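Amphinase-2 (PDB 2P7S) hydrolyses RNA as a secreted, cytotoxic endonuclease of the pancreatic ribonuclease family, cleaving poly(U), poly(C) and the dinucleotides CpA and UpA. Local coordinates at residues A[25-31]-A[85-89]. Residues are numbered along the deposited sequence.
Sequences NCNRTMN and CKYSQ. With NAG (2-acetamido-2-deoxy-beta-D-glucopyranose), chain B.
One short helical turn, 26-29, lies against the extended residues 86-89, with Asn27 CA 5.3 Å from Lys86 CA; Cys85 before them has positive phi (66/23). Asn25 is the N-cap: its OD1 accepts weak capping hydrogen bonds from Asn27 N (2.8 Å) and Arg28 N (3.4 Å).

Across the contact, Tyr87 N donates a hydrogen bond to Asn27 OD1 (2.8 Å), Asn31 ND2 to Cys85 O (3.1 Å) and, weakly, Cys26 N to Gln89 OE1 (3.4 Å). Asn31 ND2 also reaches back to Asn27 O (2.8 Å). Asn27 (chi1 m), of the N-X-T sequon Asn27-Arg28-Thr29, uses OD1 for Tyr87 N while its ND2 carries the N-linked NAG (ND2 to C1, 1.5 Å).

Apolar contact centres on Tyr87 (chi1 m). Met30, m at all three chi angles, sets CG over one ring face, 3.8 Å from the centroid (CH-pi); SD lies 5.0 Å from the same Tyr87 centroid, oblique to the ring, a Met-aromatic contact.

In this RNase A fold the helix packs on the early part of long strand 86-101. Disulfides join Cys26 to Cys79 of strand 74-83 and Cys85 to Cys41; Tyr87 OH is hydrogen-bonded to Lys42 O, and Met30 touches Asn45 and Phe47 of strand 45-49.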
loop_
_atom_site.group_PDB
_atom_site.type_symbol
_atom_site.label_atom_id
_atom_site.label_comp_id
_atom_site.label_asym_id
_atom_site.label_seq_id
_atom_site.Cartn_x
_atom_site.Cartn_y
_atom_site.Cartn_z
ATOM N N ASN A 25 -9.266 -5.223 8.862
ATOM C CA ASN A 25 -10.199 -6.193 8.309
ATOM C C ASN A 25 -10.382 -5.932 6.829
ATOM O O ASN A 25 -10.976 -4.928 6.431
ATOM C CB ASN A 25 -11.557 -6.098 9.013
ATOM C CG ASN A 25 -12.501 -7.214 8.603
ATOM O OD1 ASN A 25 -12.532 -7.616 7.444
ATOM N ND2 ASN A 25 -13.287 -7.707 9.551
ATOM N N CYS A 26 -9.864 -6.839 6.010
ATOM C CA CYS A 26 -9.984 -6.701 4.567
ATOM C C CYS A 26 -11.430 -6.524 4.104
ATOM O O CYS A 26 -11.714 -5.706 3.228
ATOM C CB CYS A 26 -9.393 -7.925 3.872
ATOM S SG CYS A 26 -7.572 -8.015 3.892
ATOM N N ASN A 27 -12.343 -7.300 4.676
ATOM C CA ASN A 27 -13.743 -7.214 4.269
ATOM C C ASN A 27 -14.330 -5.836 4.488
ATOM O O ASN A 27 -15.239 -5.421 3.770
ATOM C CB ASN A 27 -14.571 -8.266 5.002
ATOM C CG ASN A 27 -14.054 -9.653 4.762
ATOM O OD1 ASN A 27 -13.617 -9.962 3.651
ATOM N ND2 ASN A 27 -14.093 -10.497 5.789
ATOM N N ARG A 28 -13.796 -5.124 5.471
ATOM C CA ARG A 28 -14.255 -3.777 5.782
ATOM C C ARG A 28 -13.616 -2.725 4.873
ATOM O O ARG A 28 -14.305 -1.995 4.167
ATOM C CB ARG A 28 -13.920 -3.429 7.238
ATOM C CG ARG A 28 -14.215 -1.977 7.613
ATOM C CD ARG A 28 -13.445 -1.536 8.860
ATOM N NE ARG A 28 -13.830 -2.270 10.067
ATOM C CZ ARG A 28 -12.967 -2.863 10.893
ATOM N NH1 ARG A 28 -11.664 -2.816 10.646
ATOM N NH2 ARG A 28 -13.402 -3.495 11.975
ATOM N N THR A 29 -12.289 -2.668 4.890
ATOM C CA THR A 29 -11.551 -1.668 4.131
ATOM C C THR A 29 -11.562 -1.812 2.609
ATOM O O THR A 29 -11.628 -0.806 1.899
ATOM C CB THR A 29 -10.105 -1.586 4.647
ATOM O OG1 THR A 29 -10.132 -1.444 6.074
ATOM C CG2 THR A 29 -9.388 -0.387 4.045
ATOM N N MET A 30 -11.496 -3.042 2.101
ATOM C CA MET A 30 -11.540 -3.241 0.652
ATOM C C MET A 30 -12.898 -2.775 0.119
ATOM O O MET A 30 -13.060 -2.526 -1.078
ATOM C CB MET A 30 -11.333 -4.720 0.291
ATOM C CG MET A 30 -9.905 -5.240 0.463
ATOM S SD MET A 30 -8.664 -4.330 -0.504
ATOM C CE MET A 30 -8.946 -4.972 -2.155
ATOM N N ASN A 31 -13.877 -2.663 1.012
ATOM C CA ASN A 31 -15.213 -2.227 0.613
ATOM C C ASN A 31 -15.575 -0.877 1.217
ATOM O O ASN A 31 -16.743 -0.483 1.240
ATOM C CB ASN A 31 -16.249 -3.277 1.022
ATOM C CG ASN A 31 -16.052 -4.589 0.300
ATOM O OD1 ASN A 31 -16.135 -4.647 -0.927
ATOM N ND2 ASN A 31 -15.773 -5.652 1.053
ATOM N N CYS A 85 -16.859 -10.334 -2.664
ATOM C CA CYS A 85 -16.216 -9.252 -1.919
ATOM C C CYS A 85 -15.752 -9.559 -0.496
ATOM O O CYS A 85 -15.599 -8.653 0.320
ATOM C CB CYS A 85 -17.111 -8.012 -1.924
ATOM S SG CYS A 85 -17.660 -7.555 -3.602
ATOM N N LYS A 86 -15.536 -10.837 -0.204
ATOM C CA LYS A 86 -15.028 -11.273 1.096
ATOM C C LYS A 86 -13.647 -11.840 0.755
ATOM O O LYS A 86 -13.509 -12.651 -0.164
ATOM C CB LYS A 86 -15.939 -12.338 1.706
ATOM C CG LYS A 86 -17.307 -11.807 2.132
ATOM C CD LYS A 86 -17.182 -10.874 3.332
ATOM C CE LYS A 86 -18.545 -10.483 3.888
ATOM N NZ LYS A 86 -19.325 -9.617 2.955
ATOM N N TYR A 87 -12.634 -11.423 1.505
ATOM C CA TYR A 87 -11.253 -11.799 1.206
ATOM C C TYR A 87 -10.458 -12.724 2.112
ATOM O O TYR A 87 -10.802 -12.948 3.270
ATOM C CB TYR A 87 -10.408 -10.531 1.089
ATOM C CG TYR A 87 -10.892 -9.493 0.110
ATOM C CD1 TYR A 87 -12.068 -8.777 0.335
ATOM C CD2 TYR A 87 -10.150 -9.207 -1.035
ATOM C CE1 TYR A 87 -12.492 -7.796 -0.568
ATOM C CE2 TYR A 87 -10.560 -8.238 -1.933
ATOM C CZ TYR A 87 -11.726 -7.535 -1.699
ATOM O OH TYR A 87 -12.110 -6.575 -2.601
ATOM N N SER A 88 -9.356 -13.225 1.547
ATOM C CA SER A 88 -8.387 -14.026 2.272
ATOM C C SER A 88 -7.416 -12.927 2.711
ATOM O O SER A 88 -7.177 -11.972 1.964
ATOM C CB SER A 88 -7.666 -15.018 1.353
ATOM O OG SER A 88 -8.498 -16.128 1.068
ATOM N N GLN A 89 -6.867 -13.059 3.910
ATOM C CA GLN A 89 -5.974 -12.048 4.463
ATOM C C GLN A 89 -4.659 -12.662 4.915
ATOM O O GLN A 89 -4.644 -13.702 5.580
ATOM C CB GLN A 89 -6.672 -11.377 5.653
ATOM C CG GLN A 89 -5.885 -10.305 6.384
ATOM C CD GLN A 89 -6.752 -9.536 7.382
ATOM O OE1 GLN A 89 -7.965 -9.418 7.202
ATOM N NE2 GLN A 89 -6.127 -8.990 8.420
HETATM C C1 NAG B . -13.448 -11.792 5.686
HETATM C C2 NAG B . -13.044 -12.285 7.082
HETATM C C3 NAG B . -12.393 -13.666 6.970
HETATM C C4 NAG B . -13.366 -14.617 6.276
HETATM C C5 NAG B . -13.708 -14.048 4.892
HETATM C C6 NAG B . -14.676 -14.917 4.099
HETATM C C7 NAG B . -12.189 -11.076 8.986
HETATM C C8 NAG B . -11.161 -10.106 9.543
HETATM N N2 NAG B . -12.119 -11.345 7.686
HETATM O O3 NAG B . -12.065 -14.157 8.261
HETATM O O4 NAG B . -12.768 -15.922 6.149
HETATM O O5 NAG B . -14.314 -12.743 5.038
HETATM O O6 NAG B . -15.926 -15.030 4.762
HETATM O O7 NAG B . -13.032 -11.575 9.732
#